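Long-range contacts in RND efflux system, outer membrane lipoprotein, NodT family (Burkholderia mallei, PDB 6U94), which probably serves as the outer-membrane channel of a tripartite RND efflux system: residues Ala397-Leu402 against Arg428-Ala433; Val331-Val336 against Thr370-Phe375; Leu53-Leu58 against Arg264-Glu269; Asp71-Thr76 against Ala148-Leu153. All blocks are in the same frame, centred on the assembly; numbering follows the deposited sequence.

Interaction 1. Residues Ala397-Leu402 against Arg428-Ala433; sequences AMIRDL and RQLFAA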
# COMPACT_ATOMS: atom_id res chain seq x y z
N ALA A 397 4.16 -14.45 -16.71
CA ALA A 397 4.82 -15.45 -17.53
C ALA A 397 4.53 -16.86 -17.02
O ALA A 397 4.45 -17.80 -17.81
CB ALA A 397 6.33 -15.20 -17.57
N MET A 398 4.35 -17.01 -15.71
CA MET A 398 3.96 -18.31 -15.16
C MET A 398 2.55 -18.68 -15.61
O MET A 398 2.30 -19.82 -16.00
CB MET A 398 4.06 -18.28 -13.64
CG MET A 398 4.33 -19.63 -13.00
SD MET A 398 4.56 -19.52 -11.21
CE MET A 398 2.89 -19.21 -10.67
N ILE A 399 1.63 -17.72 -15.56
CA ILE A 399 0.27 -17.95 -16.05
C ILE A 399 0.28 -18.24 -17.54
O ILE A 399 -0.55 -19.00 -18.05
CB ILE A 399 -0.63 -16.74 -15.71
CG1 ILE A 399 -0.87 -16.68 -14.20
CG2 ILE A 399 -1.95 -16.79 -16.45
CD1 ILE A 399 -1.50 -15.38 -13.73
N ARG A 400 1.25 -17.67 -18.27
CA ARG A 400 1.34 -17.93 -19.71
C ARG A 400 1.72 -19.38 -19.99
O ARG A 400 1.19 -20.00 -20.92
CB ARG A 400 2.34 -16.97 -20.35
CG ARG A 400 2.24 -16.90 -21.86
CD ARG A 400 3.20 -15.87 -22.45
NE ARG A 400 3.40 -14.73 -21.56
CZ ARG A 400 4.57 -14.36 -21.06
NH1 ARG A 400 5.67 -15.04 -21.39
NH2 ARG A 400 4.66 -13.32 -20.25
N ASP A 401 2.64 -19.94 -19.19
CA ASP A 401 3.06 -21.32 -19.39
C ASP A 401 2.01 -22.31 -18.89
O ASP A 401 1.77 -23.34 -19.54
CB ASP A 401 4.40 -21.57 -18.70
CG ASP A 401 5.55 -20.88 -19.39
OD1 ASP A 401 5.48 -20.71 -20.63
OD2 ASP A 401 6.53 -20.53 -18.70
N LEU A 402 1.39 -22.02 -17.75
CA LEU A 402 0.36 -22.92 -17.22
C LEU A 402 -0.85 -22.97 -18.13
O LEU A 402 -1.47 -24.03 -18.28
CB LEU A 402 -0.04 -22.48 -15.81
CG LEU A 402 1.04 -22.53 -14.74
CD1 LEU A 402 0.60 -21.79 -13.49
CD2 LEU A 402 1.40 -23.97 -14.41
N ARG A 428 -5.48 -26.54 -11.56
CA ARG A 428 -5.36 -26.14 -10.16
C ARG A 428 -4.19 -25.18 -9.96
O ARG A 428 -4.29 -24.24 -9.16
CB ARG A 428 -5.22 -27.38 -9.28
CG ARG A 428 -4.16 -27.29 -8.20
CD ARG A 428 -3.94 -28.63 -7.52
NE ARG A 428 -2.82 -29.37 -8.09
CZ ARG A 428 -2.34 -30.50 -7.59
NH1 ARG A 428 -2.89 -31.02 -6.50
NH2 ARG A 428 -1.32 -31.11 -8.17
N GLN A 429 -3.09 -25.40 -10.68
CA GLN A 429 -1.97 -24.47 -10.60
C GLN A 429 -2.28 -23.17 -11.33
O GLN A 429 -1.84 -22.10 -10.90
CB GLN A 429 -0.71 -25.10 -11.18
CG GLN A 429 -0.12 -26.21 -10.34
CD GLN A 429 1.21 -26.70 -10.89
OE1 GLN A 429 1.86 -26.02 -11.68
NE2 GLN A 429 1.63 -27.89 -10.46
N LEU A 430 -3.04 -23.24 -12.42
CA LEU A 430 -3.38 -22.03 -13.17
C LEU A 430 -4.28 -21.12 -12.35
O LEU A 430 -4.04 -19.91 -12.25
CB LEU A 430 -4.05 -22.41 -14.49
CG LEU A 430 -4.59 -21.26 -15.35
CD1 LEU A 430 -3.47 -20.34 -15.80
CD2 LEU A 430 -5.35 -21.80 -16.55
N PHE A 431 -5.33 -21.68 -11.74
CA PHE A 431 -6.26 -20.88 -10.95
C PHE A 431 -5.57 -20.27 -9.73
O PHE A 431 -5.89 -19.15 -9.33
CB PHE A 431 -7.46 -21.73 -10.53
CG PHE A 431 -8.48 -20.99 -9.73
CD1 PHE A 431 -8.95 -19.76 -10.15
CD2 PHE A 431 -8.98 -21.53 -8.55
CE1 PHE A 431 -9.90 -19.07 -9.41
CE2 PHE A 431 -9.92 -20.84 -7.81
CZ PHE A 431 -10.38 -19.61 -8.24
N ALA A 432 -4.62 -20.99 -9.13
CA ALA A 432 -3.87 -20.43 -8.01
C ALA A 432 -2.98 -19.28 -8.47
O ALA A 432 -2.84 -18.27 -7.76
CB ALA A 432 -3.04 -21.51 -7.33
N ALA A 433 -2.39 -19.41 -9.66
CA ALA A 433 -1.51 -18.36 -10.16
C ALA A 433 -2.29 -17.12 -10.58
O ALA A 433 -1.80 -16.00 -10.45
CB ALA A 433 -0.67 -18.88 -11.32

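Interaction 2. Residues Val331-Val336 against Thr370-Phe375; sequences VAWLFV and TIQDAF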
# COMPACT_ATOMS: atom_id res chain seq x y z
N VAL A 331 23.55 -0.81 5.99
CA VAL A 331 23.76 -0.31 7.35
C VAL A 331 23.28 1.13 7.47
O VAL A 331 22.22 1.50 6.95
CB VAL A 331 25.23 -0.45 7.81
CG1 VAL A 331 25.30 -1.25 9.09
CG2 VAL A 331 26.10 -1.09 6.73
N ALA A 332 24.06 1.96 8.15
CA ALA A 332 23.75 3.38 8.23
C ALA A 332 24.06 4.07 6.90
O ALA A 332 24.97 3.67 6.16
CB ALA A 332 24.54 4.04 9.36
N TRP A 333 23.30 5.12 6.60
CA TRP A 333 23.40 5.74 5.29
C TRP A 333 24.71 6.50 5.15
O TRP A 333 25.48 6.66 6.10
CB TRP A 333 22.19 6.64 5.02
CG TRP A 333 22.07 7.87 5.89
CD1 TRP A 333 22.79 8.18 7.01
CD2 TRP A 333 21.15 8.96 5.69
NE1 TRP A 333 22.38 9.39 7.52
CE2 TRP A 333 21.37 9.89 6.73
CE3 TRP A 333 20.16 9.23 4.74
CZ2 TRP A 333 20.65 11.07 6.84
CZ3 TRP A 333 19.44 10.41 4.85
CH2 TRP A 333 19.69 11.31 5.90
N LEU A 334 24.96 6.98 3.93
CA LEU A 334 26.23 7.61 3.58
C LEU A 334 26.14 9.13 3.51
O LEU A 334 27.06 9.76 2.98
CB LEU A 334 26.74 7.06 2.24
CG LEU A 334 26.88 5.54 2.14
CD1 LEU A 334 27.57 5.17 0.85
CD2 LEU A 334 27.62 4.97 3.35
N PHE A 335 25.07 9.73 4.02
CA PHE A 335 24.99 11.18 4.08
C PHE A 335 26.00 11.72 5.08
O PHE A 335 26.13 11.19 6.19
CB PHE A 335 23.57 11.63 4.45
CG PHE A 335 23.43 13.11 4.63
CD1 PHE A 335 23.49 13.96 3.54
CD2 PHE A 335 23.24 13.65 5.89
CE1 PHE A 335 23.37 15.33 3.71
CE2 PHE A 335 23.11 15.02 6.07
CZ PHE A 335 23.17 15.86 4.98
N VAL A 336 26.72 12.77 4.70
CA VAL A 336 27.73 13.36 5.57
C VAL A 336 27.20 14.67 6.15
O VAL A 336 27.15 15.69 5.46
CB VAL A 336 29.04 13.59 4.81
CG1 VAL A 336 30.08 14.24 5.72
CG2 VAL A 336 29.56 12.28 4.25
N THR A 370 15.04 11.65 12.72
CA THR A 370 13.76 11.69 12.02
C THR A 370 13.96 11.85 10.52
O THR A 370 13.16 11.35 9.72
CB THR A 370 12.89 12.82 12.59
OG1 THR A 370 12.60 12.54 13.96
CG2 THR A 370 11.58 12.96 11.81
N ILE A 371 15.03 12.53 10.10
CA ILE A 371 15.30 12.70 8.68
C ILE A 371 15.85 11.42 8.07
O ILE A 371 15.47 11.04 6.95
CB ILE A 371 16.25 13.90 8.46
CG1 ILE A 371 15.56 15.20 8.88
CG2 ILE A 371 16.71 13.98 7.01
CD1 ILE A 371 16.46 16.40 8.82
N GLN A 372 16.74 10.73 8.78
CA GLN A 372 17.27 9.47 8.26
C GLN A 372 16.17 8.43 8.13
O GLN A 372 16.11 7.70 7.13
CB GLN A 372 18.39 8.94 9.15
CG GLN A 372 19.03 7.67 8.58
CD GLN A 372 20.07 7.06 9.51
OE1 GLN A 372 20.28 7.53 10.63
NE2 GLN A 372 20.72 6.00 9.04
N ASP A 373 15.28 8.35 9.12
CA ASP A 373 14.16 7.41 9.04
C ASP A 373 13.21 7.78 7.92
O ASP A 373 12.65 6.90 7.26
CB ASP A 373 13.42 7.36 10.38
CG ASP A 373 14.19 6.61 11.44
OD1 ASP A 373 15.29 6.12 11.14
OD2 ASP A 373 13.68 6.50 12.58
N ALA A 374 13.02 9.08 7.67
CA ALA A 374 12.13 9.50 6.60
C ALA A 374 12.67 9.09 5.23
O ALA A 374 11.93 8.55 4.39
CB ALA A 374 11.91 11.01 6.65
N PHE A 375 13.96 9.34 4.99
CA PHE A 375 14.57 8.95 3.72
C PHE A 375 14.59 7.43 3.57
O PHE A 375 14.24 6.90 2.51
CB PHE A 375 15.99 9.51 3.62
CG PHE A 375 16.04 10.93 3.14
CD1 PHE A 375 15.77 11.98 4.00
CD2 PHE A 375 16.38 11.22 1.83
CE1 PHE A 375 15.82 13.30 3.56
CE2 PHE A 375 16.44 12.52 1.37
CZ PHE A 375 16.15 13.57 2.25

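Interaction 3. Residues Leu53-Leu58 against Arg264-Glu269; sequences LADAQL and RALLAE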
# COMPACT_ATOMS: atom_id res chain seq x y z
N LEU A 53 -4.43 10.71 -7.13
CA LEU A 53 -5.63 9.91 -7.35
C LEU A 53 -6.31 10.40 -8.62
O LEU A 53 -6.97 11.45 -8.62
CB LEU A 53 -6.56 10.00 -6.14
CG LEU A 53 -5.90 9.66 -4.80
CD1 LEU A 53 -6.93 9.64 -3.69
CD2 LEU A 53 -5.17 8.33 -4.89
N ALA A 54 -6.14 9.65 -9.71
CA ALA A 54 -6.62 10.09 -11.02
C ALA A 54 -8.04 9.65 -11.32
O ALA A 54 -8.74 10.33 -12.07
CB ALA A 54 -5.69 9.57 -12.11
N ASP A 55 -8.49 8.53 -10.75
CA ASP A 55 -9.82 8.01 -11.05
C ASP A 55 -10.89 8.95 -10.51
O ASP A 55 -10.84 9.37 -9.35
CB ASP A 55 -9.99 6.61 -10.47
CG ASP A 55 -11.29 5.96 -10.88
OD1 ASP A 55 -11.51 5.80 -12.10
OD2 ASP A 55 -12.09 5.62 -9.99
N ALA A 56 -11.87 9.27 -11.36
CA ALA A 56 -12.91 10.23 -10.97
C ALA A 56 -13.73 9.71 -9.80
O ALA A 56 -14.04 10.46 -8.87
CB ALA A 56 -13.81 10.53 -12.17
N GLN A 57 -14.10 8.42 -9.83
CA GLN A 57 -14.87 7.86 -8.73
C GLN A 57 -14.06 7.87 -7.44
O GLN A 57 -14.59 8.20 -6.37
CB GLN A 57 -15.31 6.44 -9.07
CG GLN A 57 -16.18 5.79 -8.00
CD GLN A 57 -17.43 6.60 -7.71
OE1 GLN A 57 -18.32 6.72 -8.55
NE2 GLN A 57 -17.50 7.16 -6.51
N LEU A 58 -12.78 7.51 -7.52
CA LEU A 58 -11.92 7.56 -6.34
C LEU A 58 -11.80 8.99 -5.81
O LEU A 58 -11.81 9.21 -4.59
CB LEU A 58 -10.54 6.99 -6.67
CG LEU A 58 -9.49 7.09 -5.56
CD1 LEU A 58 -9.96 6.38 -4.30
CD2 LEU A 58 -8.16 6.53 -6.02
N ARG A 264 -7.00 -0.63 -16.36
CA ARG A 264 -7.22 0.81 -16.34
C ARG A 264 -6.44 1.46 -15.20
O ARG A 264 -6.22 0.86 -14.14
CB ARG A 264 -8.71 1.12 -16.22
CG ARG A 264 -9.36 0.61 -14.94
CD ARG A 264 -10.88 0.72 -15.04
NE ARG A 264 -11.53 0.68 -13.74
CZ ARG A 264 -11.76 1.75 -12.99
NH1 ARG A 264 -11.37 2.95 -13.41
NH2 ARG A 264 -12.36 1.63 -11.81
N ALA A 265 -6.01 2.69 -15.44
CA ALA A 265 -5.16 3.41 -14.49
C ALA A 265 -6.02 4.25 -13.56
O ALA A 265 -6.79 5.11 -14.02
CB ALA A 265 -4.16 4.29 -15.23
N LEU A 266 -5.89 4.01 -12.26
CA LEU A 266 -6.56 4.82 -11.24
C LEU A 266 -5.61 5.73 -10.49
O LEU A 266 -6.02 6.82 -10.08
CB LEU A 266 -7.29 3.92 -10.24
CG LEU A 266 -8.49 3.13 -10.77
CD1 LEU A 266 -8.07 1.75 -11.25
CD2 LEU A 266 -9.58 3.04 -9.72
N LEU A 267 -4.36 5.32 -10.29
CA LEU A 267 -3.33 6.15 -9.70
C LEU A 267 -2.44 6.73 -10.79
O LEU A 267 -2.20 6.10 -11.82
CB LEU A 267 -2.47 5.36 -8.71
CG LEU A 267 -3.19 4.62 -7.58
CD1 LEU A 267 -2.18 4.04 -6.61
CD2 LEU A 267 -4.15 5.56 -6.87
N ALA A 268 -1.97 7.95 -10.56
CA ALA A 268 -0.99 8.55 -11.45
C ALA A 268 0.41 8.11 -11.03
O ALA A 268 0.69 7.89 -9.85
CB ALA A 268 -1.10 10.07 -11.44
N GLU A 269 1.29 7.98 -12.02
CA GLU A 269 2.66 7.59 -11.74
C GLU A 269 3.42 8.76 -11.12
O GLU A 269 3.17 9.93 -11.41
CB GLU A 269 3.36 7.13 -13.02
CG GLU A 269 4.74 6.53 -12.80
CD GLU A 269 4.72 5.42 -11.78
OE1 GLU A 269 5.01 5.69 -10.59
OE2 GLU A 269 4.42 4.26 -12.15

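Interaction 4. Residues Asp71-Thr76 against Ala148-Leu153; sequences DLRVAT and AQEQYL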
# COMPACT_ATOMS: atom_id res chain seq x y z
N ASP A 71 -15.10 15.43 13.74
CA ASP A 71 -13.85 16.00 14.20
C ASP A 71 -12.72 14.99 13.99
O ASP A 71 -12.95 13.81 13.71
CB ASP A 71 -13.96 16.44 15.66
CG ASP A 71 -13.61 15.34 16.64
OD1 ASP A 71 -12.84 15.61 17.59
OD2 ASP A 71 -14.10 14.20 16.47
N LEU A 72 -11.48 15.47 14.10
CA LEU A 72 -10.34 14.62 13.77
C LEU A 72 -10.21 13.45 14.73
O LEU A 72 -9.72 12.38 14.34
CB LEU A 72 -9.05 15.44 13.75
CG LEU A 72 -8.91 16.39 12.56
CD1 LEU A 72 -7.47 16.85 12.42
CD2 LEU A 72 -9.41 15.74 11.28
N ARG A 73 -10.64 13.62 15.98
CA ARG A 73 -10.61 12.50 16.92
C ARG A 73 -11.52 11.37 16.45
O ARG A 73 -11.16 10.19 16.54
CB ARG A 73 -10.99 12.96 18.32
CG ARG A 73 -10.72 11.93 19.40
CD ARG A 73 -11.14 12.43 20.78
NE ARG A 73 -12.57 12.70 20.87
CZ ARG A 73 -13.50 11.75 20.97
NH1 ARG A 73 -13.16 10.47 20.99
NH2 ARG A 73 -14.78 12.09 21.03
N VAL A 74 -12.71 11.71 15.94
CA VAL A 74 -13.62 10.70 15.43
C VAL A 74 -13.08 10.12 14.12
O VAL A 74 -13.18 8.91 13.87
CB VAL A 74 -15.03 11.28 15.26
CG1 VAL A 74 -15.90 10.38 14.40
CG2 VAL A 74 -15.68 11.49 16.62
N ALA A 75 -12.50 10.97 13.27
CA ALA A 75 -11.89 10.47 12.04
C ALA A 75 -10.80 9.45 12.35
O ALA A 75 -10.69 8.42 11.66
CB ALA A 75 -11.31 11.63 11.23
N THR A 76 -10.00 9.71 13.38
CA THR A 76 -9.01 8.73 13.83
C THR A 76 -9.67 7.42 14.25
O THR A 76 -9.17 6.33 13.94
CB THR A 76 -8.18 9.32 14.97
OG1 THR A 76 -7.22 10.24 14.44
CG2 THR A 76 -7.46 8.23 15.76
N ALA A 148 -7.22 15.92 25.88
CA ALA A 148 -5.85 16.03 25.38
C ALA A 148 -5.77 15.66 23.90
O ALA A 148 -5.01 16.28 23.15
CB ALA A 148 -4.93 15.14 26.21
N GLN A 149 -6.54 14.66 23.47
CA GLN A 149 -6.54 14.26 22.06
C GLN A 149 -7.02 15.40 21.18
O GLN A 149 -6.39 15.73 20.17
CB GLN A 149 -7.40 13.02 21.86
CG GLN A 149 -6.81 11.74 22.42
CD GLN A 149 -7.78 10.58 22.40
OE1 GLN A 149 -8.63 10.48 21.51
NE2 GLN A 149 -7.66 9.68 23.37
N GLU A 150 -8.15 16.02 21.55
CA GLU A 150 -8.68 17.12 20.75
C GLU A 150 -7.69 18.28 20.66
O GLU A 150 -7.62 18.96 19.63
CB GLU A 150 -10.01 17.59 21.33
CG GLU A 150 -11.11 16.54 21.22
CD GLU A 150 -12.18 16.69 22.29
OE1 GLU A 150 -12.07 17.62 23.12
OE2 GLU A 150 -13.12 15.86 22.31
N GLN A 151 -6.89 18.50 21.71
CA GLN A 151 -5.91 19.57 21.69
C GLN A 151 -4.67 19.18 20.90
O GLN A 151 -4.14 19.99 20.13
CB GLN A 151 -5.54 19.97 23.12
CG GLN A 151 -4.49 21.05 23.22
CD GLN A 151 -4.23 21.47 24.66
OE1 GLN A 151 -3.24 21.06 25.27
NE2 GLN A 151 -5.13 22.28 25.21
N TYR A 152 -4.18 17.95 21.08
CA TYR A 152 -3.04 17.49 20.29
C TYR A 152 -3.35 17.49 18.80
O TYR A 152 -2.49 17.84 17.98
CB TYR A 152 -2.62 16.09 20.75
CG TYR A 152 -1.59 15.41 19.86
CD1 TYR A 152 -0.24 15.70 19.98
CD2 TYR A 152 -1.98 14.47 18.92
CE1 TYR A 152 0.70 15.09 19.17
CE2 TYR A 152 -1.05 13.84 18.11
CZ TYR A 152 0.29 14.16 18.24
OH TYR A 152 1.22 13.54 17.44
N LEU A 153 -4.58 17.12 18.44
CA LEU A 153 -4.97 17.00 17.04
C LEU A 153 -5.31 18.33 16.39
O LEU A 153 -5.58 18.36 15.19
CB LEU A 153 -6.15 16.04 16.92
CG LEU A 153 -5.85 14.58 17.27
CD1 LEU A 153 -7.11 13.74 17.26
CD2 LEU A 153 -4.82 14.01 16.30

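Interaction 1. Residues Ala397-Leu402 against Arg428-Ala433
Two long helices run side by side and nearly antiparallel here, their local axes 9.4 Å apart at closest and their directions 156° apart, as in the helical hairpins of outer membrane factors. The tight part centres on the methyl of A433, which points at the other helix and is met by three side chains. I399, with CG1 beside its backbone N, lays CG1 3.6 Å from A433 CB and carries CD1 on to 3.4 Å from A433 O. L402 brings CD1 to 3.8 Å from A433 CB, so this branch settles between the methyl and the backbone of Q429 and L430. M398 arrives from the exposed flank: its chain turns about the CG-SD bond (chi3 73°) and M398 CE rests 3.6 Å from A433 CB. L430 crosses I399 at about a right angle, its CD1 3.9 Å from I399 CG2. The looser side lies at exposed Q429, whose extended chain crosses L402 and leaves OE1 3.4 Å from L402 CD2. Its NE2 turns back to D425 in a weak hydrogen bond. The contact joins helix 362-415 to helix 421-454, while F431, on the far side of the second helix, packs against L186, A187 and T190 of helix 156-203.

Interaction 2. Residues Val331-Val336 against Thr370-Phe375
W333 lies flat against the side chain of Q372, joining an irregular segment to the long helix 362-415 of the outer membrane factor fold. The first shell is a CH-pi contact: Q372 CG sits almost squarely over the five-membered ring of W333, 3.7 Å from its centroid and 11° off the normal. Q372 is stretched out, CG anti to the backbone N, and runs over the indole in the direction opposite to that of the tryptophan side chain. Its terminal amide continues the stack, tilted 13° from the ring. On the opposite face F335, of the same segment, lays its CB over the indole, so the ring is held from both sides. At the six-membered ring the contact turns oblique: F375 lies with its plane 58° from that ring, its CB 3.8 Å from W333 CZ3. I371 CG2 comes instead to the ring edge, near W333 CH2. Further out, L326 of helix 321-326 touches both W333 and F335, and L323 of that helix reaches F375. The indole itself leaves the backbone in the crowded position, CG between N and carbonyl carbon, which carries W333 CH2 to 3.8 Å from Q372 CA.

Interaction 3. Residues Leu53-Leu58 against Arg264-Glu269
An irregular segment leading into helix 56-67 meets the loop 264-269 at a single beta bridge, L53 with L267, their CA atoms 5.0 Å apart, beside which the carbonyl of L266 receives two consecutive amides. A54 N reaches L266 O at 2.9 Å and D55 N reaches the same oxygen at 3.1 Å; both lie in the carbonyl plane, the second along a lone pair. D55 then carries the side-chain contact. With CG anti to its backbone N (chi1 -174°), its carboxylate faces two ways: D55 OD1 takes a salt bridge from R264 NH1 at 3.1 Å, and OD2 caps helix 56-67 by accepting from L58 N at 3.2 Å. Both donors approach from above the carboxylate plane, whereas OD1 lies at the edge of the guanidinium, within its plane. R264 leaves its backbone in the crowded position (chi1 62°) and stretches from CG to NE before reaching across. L266 runs beside D55, its CD2 3.6 Å from D55 CG, while its CD1 lies over one guanidinium face. On the other flank L53 and L267 lie side by side, pointing the same way, CD2 to CD2 at 3.6 Å. Y174 and L178 of helix 156-203 border the polar end; R448 and V449 of helix 421-454 touch L267. The arginine and the helix N terminus together would be expected to favour the ionised carboxylate of D55, whose two bonds link the start of helix 56-67 to segment 264-269.

Interaction 4. Residues Asp71-Thr76 against Ala148-Leu153
D71 OD2 is held by one backbone amide, V74 N, which bonds to it at 2.9 Å from above the carboxylate plane; D71 OD1 takes one weak bond, from R73 N at 3.4 Å. To reach them D71 adopts the crowded first torsion (chi1 89°), as an N-cap at the start of helix 72-86. Across the contact the main arm is R73. CG stands anti to the backbone N and the chain bends at chi3 (62°), setting R73 NE 3.5 Å from E150 OE2 in a long salt bridge, the guanidinium and carboxylate planes 52° apart. E150 also lies near a like charge, D71 OD1 being 4.7 Å from its OE2, so the arginine probably offsets some repulsion. Q149 crosses the arginine obliquely, its OE1 3.3 Å from R73 CD, while its NE2 bonds to the carbonyl of L144. L153 pushes CD1 against the helix backbone, 3.7 Å from R73 CA. L72 CD1 rests 3.7 Å from L153 O. The short helix 146-152 thereby meets the first turn of helix 72-86; V141 of helix 132-142 touches Q149 and L153, and helix 156-203 packs on L72 through R159, V162 and H163.

In the fold
From the N terminus, interaction 3 opens first at 53-58 and closes only at 264-269, a loop of 205 residues that ties the start of helix 56-67 to the irregular segment before helix 283-294. Nested inside it, interaction 4 joins the beginning of helix 72-86 to helix 146-152. Interactions 2 and 1 follow in series, with no crossing: 331-336 returns to 370-375 near the start of helix 362-415, then 397-402, farther along that helix, pairs with 428-433 on helix 421-454. The shared helix separates their centres by about 41 Å. Interactions 1 and 4 lie on opposite sides of the chain's centre, their centres about 48 Å apart.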